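Local coordinates for UPF0434 family protein (Haloferax volcanii, PDB 6F5Z) that probably acts as a Trm112-type methyltransferase activator, forming holoenzymes with partner methyltransferases linked to translation, at residues 10-15 with 42-47; 14-19 with 36-41. All coordinates share one frame; numbering follows the deposited sequence.

Contact 1. Residues 10-15 with 42-47; sequences CDPLDK and EVYPIE
With CG anti to the backbone N (chi1 -166°), Asp11 swings its carboxylate tip up to the Tyr44 hydroxyl, while Tyr44, its CG beside the backbone N (chi1 -60°), sends its ring back. The two groups cross almost perpendicularly, and Tyr44 OH donates to Asp11 OD1 at 2.7 Å, arriving from above the carboxylate plane. The same oxygen accepts from Leu13 N at 3.0 Å, closing an Asx turn, so two donors grip OD1, while OD2 is held by Thr40. A backbone bond from Lys15 N to Asp11 O, 2.8 Å, closes the wider loop around this Asx turn. In place of Asp11, an alanine here would remove the carboxylate and would probably loosen the Asx turn and leave the Tyr44 hydroxyl without this acceptor. The family belongs to the zinc beta-ribbon clan, and the loop preceding strand 18-22 is fastened to strand 43-47, an inner strand of the antiparallel sheet. Pro12, rigid and apolar, meets the ring tip to tip: its CD makes an off-centre CH-pi contact, 4.2 Å from the Tyr44 centroid. Leu13 CD1 lies 3.6 Å from Tyr44 OH and touches the aliphatic CG of Glu42, whose chain bends at chi2. On the partner methyltransferase chain, Pro98 packs against Pro12.

Contact 2. Residues 14-19 with 36-41; sequences DKSELE and IGTVTG
Strand 18-22 and strand 33-37 run antiparallel where the two segments meet. Leu18 and Gly37 form a non-hydrogen-bonded pair, and Glu19 with Ile36 a hydrogen-bonded one: Glu19 N to Ile36 O and Ile36 N to Glu19 O are both 2.8 Å. Beyond Leu18 and Gly37, Glu17 O accepts from Thr38 N at 3.1 Å, nearly along the C=O axis. The turn then curls so that Gly41 N reaches Gly37 O; Gly41 has positive phi, and a side chain on Gly37 would collide with Thr40 OG1, which is hydrogen-bonded to Asp11 OD2 outside the two segments, so glycine suits both places.

Thr38 OG1, between its backbone N and carbonyl carbon (chi1 59°), donates to Glu17 O at 2.7 Å from above the carbonyl plane, giving that oxygen a second donor. Asp14 OD1 accepts from Ser16 N in an Asx turn, and Ser16 OG approaches its syn lone pair at 2.5 Å. A water donates to Ser16 OG and accepts from Thr40 N at 2.9 Å, bridging the segments. Val39 lays CG2 on Ser16 CB, 3.7 Å away, and Thr40 CG2 meets the Asp14 carboxylate tip to tip. Leu18 CD2 lies 3.8 Å from Gly37 N.

Strand 18-22 is an outermost strand of this chain's sheet; strand 33-37 separates it from strand 43-47, and Leu18 turns to the face where it touches Tyr44.

Contacts 1 and 2, whose centres lie about 7 Å apart, start from the same loop and share Asp14 and Lys15. They meet through Asp11 OD2, 2.6 Å from Thr40 OG1, probably a hydrogen bond, so one carboxylate ties the turn of contact 2 to the tyrosine of contact 1. The sheet joins them too: Glu42 O stands 2.8 Å from Gly37 N, probably bonding neighbouring strands 33-37 and 43-47. Lys15, besides donating NZ to Pro12 O, forms salt bridges with Asp96 and Glu125 of the methyltransferase chain. The loop from which both contacts start thus reaches the partner enzyme, consistent with a role in holoenzyme assembly.

Contact 1. Residues 10-15 with 42-47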
ATOM      1  N   CYS C  10      23.771 -14.554   6.499  1.00 15.83           N
ATOM      2  CA  CYS C  10      25.045 -14.494   5.817  1.00 17.19           C
ATOM      3  C   CYS C  10      25.942 -13.506   6.497  1.00 17.72           C
ATOM      4  O   CYS C  10      25.516 -12.735   7.360  1.00 16.90           O
ATOM      5  CB  CYS C  10      24.856 -14.150   4.348  1.00 18.23           C
ATOM      6  SG  CYS C  10      24.179 -12.498   4.092  1.00 21.62           S
ATOM      7  N   ASP C  11      27.250 -13.555   6.163  1.00 15.73           N
ATOM      8  CA  ASP C  11      28.175 -12.624   6.745  1.00 15.41           C
ATOM      9  C   ASP C  11      27.780 -11.198   6.334  1.00 16.35           C
ATOM     10  O   ASP C  11      27.638 -10.939   5.161  1.00 17.86           O
ATOM     11  CB  ASP C  11      29.584 -12.939   6.224  1.00 16.87           C
ATOM     12  CG  ASP C  11      30.711 -12.272   6.973  1.00 20.59           C
ATOM     13  OD1 ASP C  11      30.550 -11.092   7.391  1.00 19.48           O
ATOM     14  OD2 ASP C  11      31.793 -12.892   7.084  1.00 18.24           O
ATOM     15  N   PRO C  12      27.537 -10.280   7.271  1.00 16.71           N
ATOM     16  CA  PRO C  12      27.134  -8.914   6.865  1.00 17.15           C
ATOM     17  C   PRO C  12      28.185  -8.187   6.057  1.00 22.24           C
ATOM     18  O   PRO C  12      27.824  -7.301   5.287  1.00 22.24           O
ATOM     19  CB  PRO C  12      26.899  -8.202   8.197  1.00 19.45           C
ATOM     20  CG  PRO C  12      27.718  -8.977   9.219  1.00 23.52           C
ATOM     21  CD  PRO C  12      27.625 -10.414   8.743  1.00 18.33           C
ATOM     22  N   LEU C  13      29.478  -8.592   6.173  1.00 18.11           N
ATOM     23  CA  LEU C  13      30.515  -7.837   5.452  1.00 18.79           C
ATOM     24  C   LEU C  13      30.476  -8.041   3.960  1.00 22.04           C
ATOM     25  O   LEU C  13      30.595  -7.074   3.221  1.00 23.52           O
ATOM     26  CB  LEU C  13      31.898  -8.229   5.954  1.00 19.37           C
ATOM     27  CG  LEU C  13      32.253  -7.790   7.365  1.00 24.05           C
ATOM     28  CD1 LEU C  13      33.527  -8.450   7.812  1.00 25.06           C
ATOM     29  CD2 LEU C  13      32.429  -6.269   7.444  1.00 26.97           C
ATOM     30  N   ASP C  14      30.338  -9.288   3.508  1.00 18.71           N
ATOM     31  CA  ASP C  14      30.410  -9.599   2.079  1.00 17.72           C
ATOM     32  C   ASP C  14      29.323 -10.556   1.585  1.00 21.99           C
ATOM     33  O   ASP C  14      29.324 -10.987   0.410  1.00 22.19           O
ATOM     34  CB  ASP C  14      31.816 -10.160   1.750  1.00 19.42           C
ATOM     35  CG  ASP C  14      32.050 -11.521   2.377  1.00 24.39           C
ATOM     36  OD1 ASP C  14      31.238 -11.931   3.237  1.00 22.04           O
ATOM     37  OD2 ASP C  14      33.020 -12.204   1.974  1.00 26.00           O
ATOM     38  N   LYS C  15      28.365 -10.867   2.467  1.00 18.58           N
ATOM     39  CA  LYS C  15      27.215 -11.708   2.131  1.00 18.38           C
ATOM     40  C   LYS C  15      27.570 -13.148   1.819  1.00 22.81           C
ATOM     41  O   LYS C  15      26.771 -13.872   1.225  1.00 23.62           O
ATOM     42  CB  LYS C  15      26.326 -11.093   0.994  1.00 21.75           C
ATOM     43  CG  LYS C  15      26.098  -9.579   1.095  1.00 22.38           C
ATOM     44  CD  LYS C  15      25.628  -9.093   2.463  1.00 19.52           C
ATOM     45  CE  LYS C  15      25.486  -7.602   2.425  1.00 23.12           C
ATOM     46  NZ  LYS C  15      25.308  -7.062   3.764  1.00 21.35           N
ATOM     47  N   GLU C  42      35.546 -13.796  10.057  1.00 16.52           N
ATOM     48  CA  GLU C  42      34.995 -13.062  11.207  1.00 16.47           C
ATOM     49  C   GLU C  42      34.083 -13.993  12.037  1.00 18.60           C
ATOM     50  O   GLU C  42      33.396 -14.858  11.498  1.00 19.77           O
ATOM     51  CB  GLU C  42      34.240 -11.794  10.753  1.00 18.84           C
ATOM     52  CG  GLU C  42      35.159 -10.747  10.129  1.00 24.84           C
ATOM     53  CD  GLU C  42      36.251 -10.108  10.976  1.00 32.65           C
ATOM     54  OE1 GLU C  42      36.212 -10.217  12.225  1.00 30.83           O
ATOM     55  OE2 GLU C  42      37.135  -9.453  10.372  1.00 32.70           O
ATOM     56  N   VAL C  43      34.151 -13.851  13.359  1.00 17.82           N
ATOM     57  CA  VAL C  43      33.404 -14.679  14.299  1.00 17.84           C
ATOM     58  C   VAL C  43      32.259 -13.847  14.868  1.00 18.21           C
ATOM     59  O   VAL C  43      32.514 -12.830  15.508  1.00 19.87           O
ATOM     60  CB  VAL C  43      34.320 -15.242  15.419  1.00 21.61           C
ATOM     61  CG1 VAL C  43      33.495 -16.072  16.424  1.00 21.64           C
ATOM     62  CG2 VAL C  43      35.459 -16.088  14.824  1.00 22.33           C
ATOM     63  N   TYR C  44      31.021 -14.299  14.653  1.00 16.19           N
ATOM     64  CA  TYR C  44      29.792 -13.637  15.122  1.00 16.18           C
ATOM     65  C   TYR C  44      29.229 -14.518  16.231  1.00 16.65           C
ATOM     66  O   TYR C  44      28.735 -15.623  15.955  1.00 17.98           O
ATOM     67  CB  TYR C  44      28.825 -13.469  13.951  1.00 16.44           C
ATOM     68  CG  TYR C  44      29.450 -12.624  12.858  1.00 15.40           C
ATOM     69  CD1 TYR C  44      29.540 -11.239  12.988  1.00 17.67           C
ATOM     70  CD2 TYR C  44      29.929 -13.202  11.683  1.00 16.48           C
ATOM     71  CE1 TYR C  44      30.118 -10.455  11.997  1.00 16.44           C
ATOM     72  CE2 TYR C  44      30.483 -12.419  10.666  1.00 16.89           C
ATOM     73  CZ  TYR C  44      30.578 -11.043  10.832  1.00 17.76           C
ATOM     74  OH  TYR C  44      31.130 -10.209   9.873  1.00 18.65           O
ATOM     75  N   PRO C  45      29.329 -14.091  17.501  1.00 15.34           N
ATOM     76  CA  PRO C  45      28.906 -14.990  18.588  1.00 15.29           C
ATOM     77  C   PRO C  45      27.411 -15.117  18.714  1.00 18.01           C
ATOM     78  O   PRO C  45      26.690 -14.160  18.446  1.00 16.92           O
ATOM     79  CB  PRO C  45      29.504 -14.336  19.831  1.00 17.28           C
ATOM     80  CG  PRO C  45      29.480 -12.848  19.501  1.00 19.55           C
ATOM     81  CD  PRO C  45      29.808 -12.792  18.008  1.00 15.69           C
ATOM     82  N   ILE C  46      26.949 -16.273  19.194  1.00 15.23           N
ATOM     83  CA  ILE C  46      25.536 -16.492  19.527  1.00 13.95           C
ATOM     84  C   ILE C  46      25.548 -16.598  21.033  1.00 17.33           C
ATOM     85  O   ILE C  46      26.221 -17.488  21.581  1.00 16.75           O
ATOM     86  CB  ILE C  46      25.001 -17.781  18.904  1.00 15.56           C
ATOM     87  CG1 ILE C  46      25.103 -17.721  17.360  1.00 14.81           C
ATOM     88  CG2 ILE C  46      23.584 -18.055  19.384  1.00 16.54           C
ATOM     89  CD1 ILE C  46      24.870 -19.093  16.614  1.00 18.04           C
ATOM     90  N   GLU C  47      24.885 -15.643  21.699  1.00 15.77           N
ATOM     91  CA  GLU C  47      24.952 -15.492  23.134  1.00 15.30           C
ATOM     92  C   GLU C  47      23.575 -15.571  23.680  1.00 18.45           C
ATOM     93  O   GLU C  47      22.740 -14.732  23.341  1.00 17.57           O
ATOM     94  CB  GLU C  47      25.588 -14.131  23.484  1.00 17.99           C
ATOM     95  CG  GLU C  47      26.960 -13.962  22.857  1.00 20.50           C
ATOM     96  CD  GLU C  47      27.494 -12.546  22.917  1.00 31.57           C
ATOM     97  OE1 GLU C  47      26.711 -11.576  22.809  1.00 25.41           O
ATOM     98  OE2 GLU C  47      28.712 -12.411  23.138  1.00 37.79           O
TER

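Contact 2. Residues 14-19 with 36-41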
ATOM      1  N   ASP C  14      30.338  -9.288   3.508  1.00 18.71           N
ATOM      2  CA  ASP C  14      30.410  -9.599   2.079  1.00 17.72           C
ATOM      3  C   ASP C  14      29.323 -10.556   1.585  1.00 21.99           C
ATOM      4  O   ASP C  14      29.324 -10.987   0.410  1.00 22.19           O
ATOM      5  CB  ASP C  14      31.816 -10.160   1.750  1.00 19.42           C
ATOM      6  CG  ASP C  14      32.050 -11.521   2.377  1.00 24.39           C
ATOM      7  OD1 ASP C  14      31.238 -11.931   3.237  1.00 22.04           O
ATOM      8  OD2 ASP C  14      33.020 -12.204   1.974  1.00 26.00           O
ATOM      9  N   LYS C  15      28.365 -10.867   2.467  1.00 18.58           N
ATOM     10  CA  LYS C  15      27.215 -11.708   2.131  1.00 18.38           C
ATOM     11  C   LYS C  15      27.570 -13.148   1.819  1.00 22.81           C
ATOM     12  O   LYS C  15      26.771 -13.872   1.225  1.00 23.62           O
ATOM     13  CB  LYS C  15      26.326 -11.093   0.994  1.00 21.75           C
ATOM     14  CG  LYS C  15      26.098  -9.579   1.095  1.00 22.38           C
ATOM     15  CD  LYS C  15      25.628  -9.093   2.463  1.00 19.52           C
ATOM     16  CE  LYS C  15      25.486  -7.602   2.425  1.00 23.12           C
ATOM     17  NZ  LYS C  15      25.308  -7.062   3.764  1.00 21.35           N
ATOM     18  N   SER C  16      28.733 -13.596   2.307  1.00 19.01           N
ATOM     19  CA  SER C  16      29.157 -14.965   2.106  1.00 18.37           C
ATOM     20  C   SER C  16      28.559 -15.887   3.171  1.00 19.30           C
ATOM     21  O   SER C  16      27.977 -15.447   4.170  1.00 19.47           O
ATOM     22  CB  SER C  16      30.684 -15.039   2.106  1.00 20.02           C
ATOM     23  OG  SER C  16      31.183 -14.463   3.295  1.00 23.66           O
ATOM     24  N   GLU C  17      28.718 -17.184   2.954  1.00 19.60           N
ATOM     25  CA  GLU C  17      28.194 -18.204   3.840  1.00 19.00           C
ATOM     26  C   GLU C  17      28.866 -18.161   5.212  1.00 20.62           C
ATOM     27  O   GLU C  17      30.062 -17.862   5.308  1.00 19.68           O
ATOM     28  CB  GLU C  17      28.446 -19.587   3.175  1.00 20.93           C
ATOM     29  CG  GLU C  17      27.684 -20.756   3.785  1.00 36.08           C
ATOM     30  CD  GLU C  17      26.171 -20.792   3.612  1.00 69.97           C
ATOM     31  OE1 GLU C  17      25.518 -21.551   4.365  1.00 73.65           O
ATOM     32  OE2 GLU C  17      25.638 -20.082   2.727  1.00 67.84           O
ATOM     33  N   LEU C  18      28.082 -18.489   6.267  1.00 17.26           N
ATOM     34  CA  LEU C  18      28.584 -18.625   7.629  1.00 17.24           C
ATOM     35  C   LEU C  18      28.604 -20.102   7.985  1.00 18.88           C
ATOM     36  O   LEU C  18      27.696 -20.862   7.624  1.00 19.72           O
ATOM     37  CB  LEU C  18      27.656 -17.923   8.647  1.00 16.49           C
ATOM     38  CG  LEU C  18      27.577 -16.412   8.449  1.00 17.86           C
ATOM     39  CD1 LEU C  18      26.263 -15.870   9.081  1.00 17.93           C
ATOM     40  CD2 LEU C  18      28.788 -15.681   9.059  1.00 16.85           C
ATOM     41  N   GLU C  19      29.592 -20.490   8.769  1.00 16.51           N
ATOM     42  CA  GLU C  19      29.700 -21.829   9.326  1.00 17.89           C
ATOM     43  C   GLU C  19      29.171 -21.713  10.758  1.00 18.97           C
ATOM     44  O   GLU C  19      29.613 -20.853  11.502  1.00 19.00           O
ATOM     45  CB  GLU C  19      31.193 -22.248   9.348  1.00 20.40           C
ATOM     46  CG  GLU C  19      31.503 -23.563  10.049  1.00 31.62           C
ATOM     47  CD  GLU C  19      32.919 -23.704  10.594  1.00 63.25           C
ATOM     48  OE1 GLU C  19      33.093 -24.432  11.597  1.00 59.33           O
ATOM     49  OE2 GLU C  19      33.849 -23.079  10.030  1.00 57.15           O
ATOM     50  N   ILE C  36      30.704 -18.318  11.782  1.00 15.76           N
ATOM     51  CA  ILE C  36      32.017 -17.902  11.300  1.00 16.38           C
ATOM     52  C   ILE C  36      32.007 -17.656   9.817  1.00 18.02           C
ATOM     53  O   ILE C  36      31.574 -18.512   9.058  1.00 18.04           O
ATOM     54  CB  ILE C  36      33.073 -18.972  11.682  1.00 19.89           C
ATOM     55  CG1 ILE C  36      33.089 -19.231  13.205  1.00 20.43           C
ATOM     56  CG2 ILE C  36      34.475 -18.528  11.191  1.00 20.54           C
ATOM     57  CD1 ILE C  36      33.940 -20.411  13.655  1.00 28.72           C
ATOM     58  N   GLY C  37      32.468 -16.468   9.416  1.00 17.07           N
ATOM     59  CA  GLY C  37      32.548 -16.126   8.008  1.00 17.43           C
ATOM     60  C   GLY C  37      33.496 -17.062   7.269  1.00 19.89           C
ATOM     61  O   GLY C  37      34.676 -17.118   7.614  1.00 20.55           O
ATOM     62  N   THR C  38      32.986 -17.797   6.275  1.00 18.71           N
ATOM     63  CA  THR C  38      33.791 -18.756   5.481  1.00 17.97           C
ATOM     64  C   THR C  38      34.836 -18.054   4.602  1.00 22.25           C
ATOM     65  O   THR C  38      35.744 -18.734   4.087  1.00 22.58           O
ATOM     66  CB  THR C  38      32.881 -19.636   4.616  1.00 21.77           C
ATOM     67  OG1 THR C  38      32.128 -18.799   3.757  1.00 21.20           O
ATOM     68  CG2 THR C  38      31.955 -20.576   5.461  1.00 21.64           C
ATOM     69  N   VAL C  39      34.680 -16.737   4.367  1.00 17.14           N
ATOM     70  CA  VAL C  39      35.615 -15.963   3.543  1.00 15.82           C
ATOM     71  C   VAL C  39      36.371 -14.973   4.390  1.00 18.67           C
ATOM     72  O   VAL C  39      37.603 -14.863   4.274  1.00 18.58           O
ATOM     73  CB  VAL C  39      34.843 -15.254   2.394  1.00 20.32           C
ATOM     74  CG1 VAL C  39      35.760 -14.367   1.555  1.00 21.65           C
ATOM     75  CG2 VAL C  39      34.112 -16.254   1.504  1.00 20.31           C
ATOM     76  N   THR C  40      35.662 -14.224   5.246  1.00 17.15           N
ATOM     77  CA  THR C  40      36.322 -13.186   6.046  1.00 17.22           C
ATOM     78  C   THR C  40      37.020 -13.712   7.302  1.00 18.49           C
ATOM     79  O   THR C  40      37.834 -12.990   7.884  1.00 19.06           O
ATOM     80  CB  THR C  40      35.271 -12.146   6.535  1.00 19.54           C
ATOM     81  OG1 THR C  40      34.376 -12.809   7.444  1.00 19.16           O
ATOM     82  CG2 THR C  40      34.500 -11.519   5.388  1.00 19.64           C
ATOM     83  N   GLY C  41      36.573 -14.867   7.787  1.00 17.82           N
ATOM     84  CA  GLY C  41      37.019 -15.495   9.031  1.00 17.67           C
ATOM     85  C   GLY C  41      36.458 -14.785  10.258  1.00 19.09           C
ATOM     86  O   GLY C  41      36.821 -15.122  11.392  1.00 19.63           O
TER
HETATM   87  O   HOH W   1      32.783 -14.687   5.325  1.00 20.08           O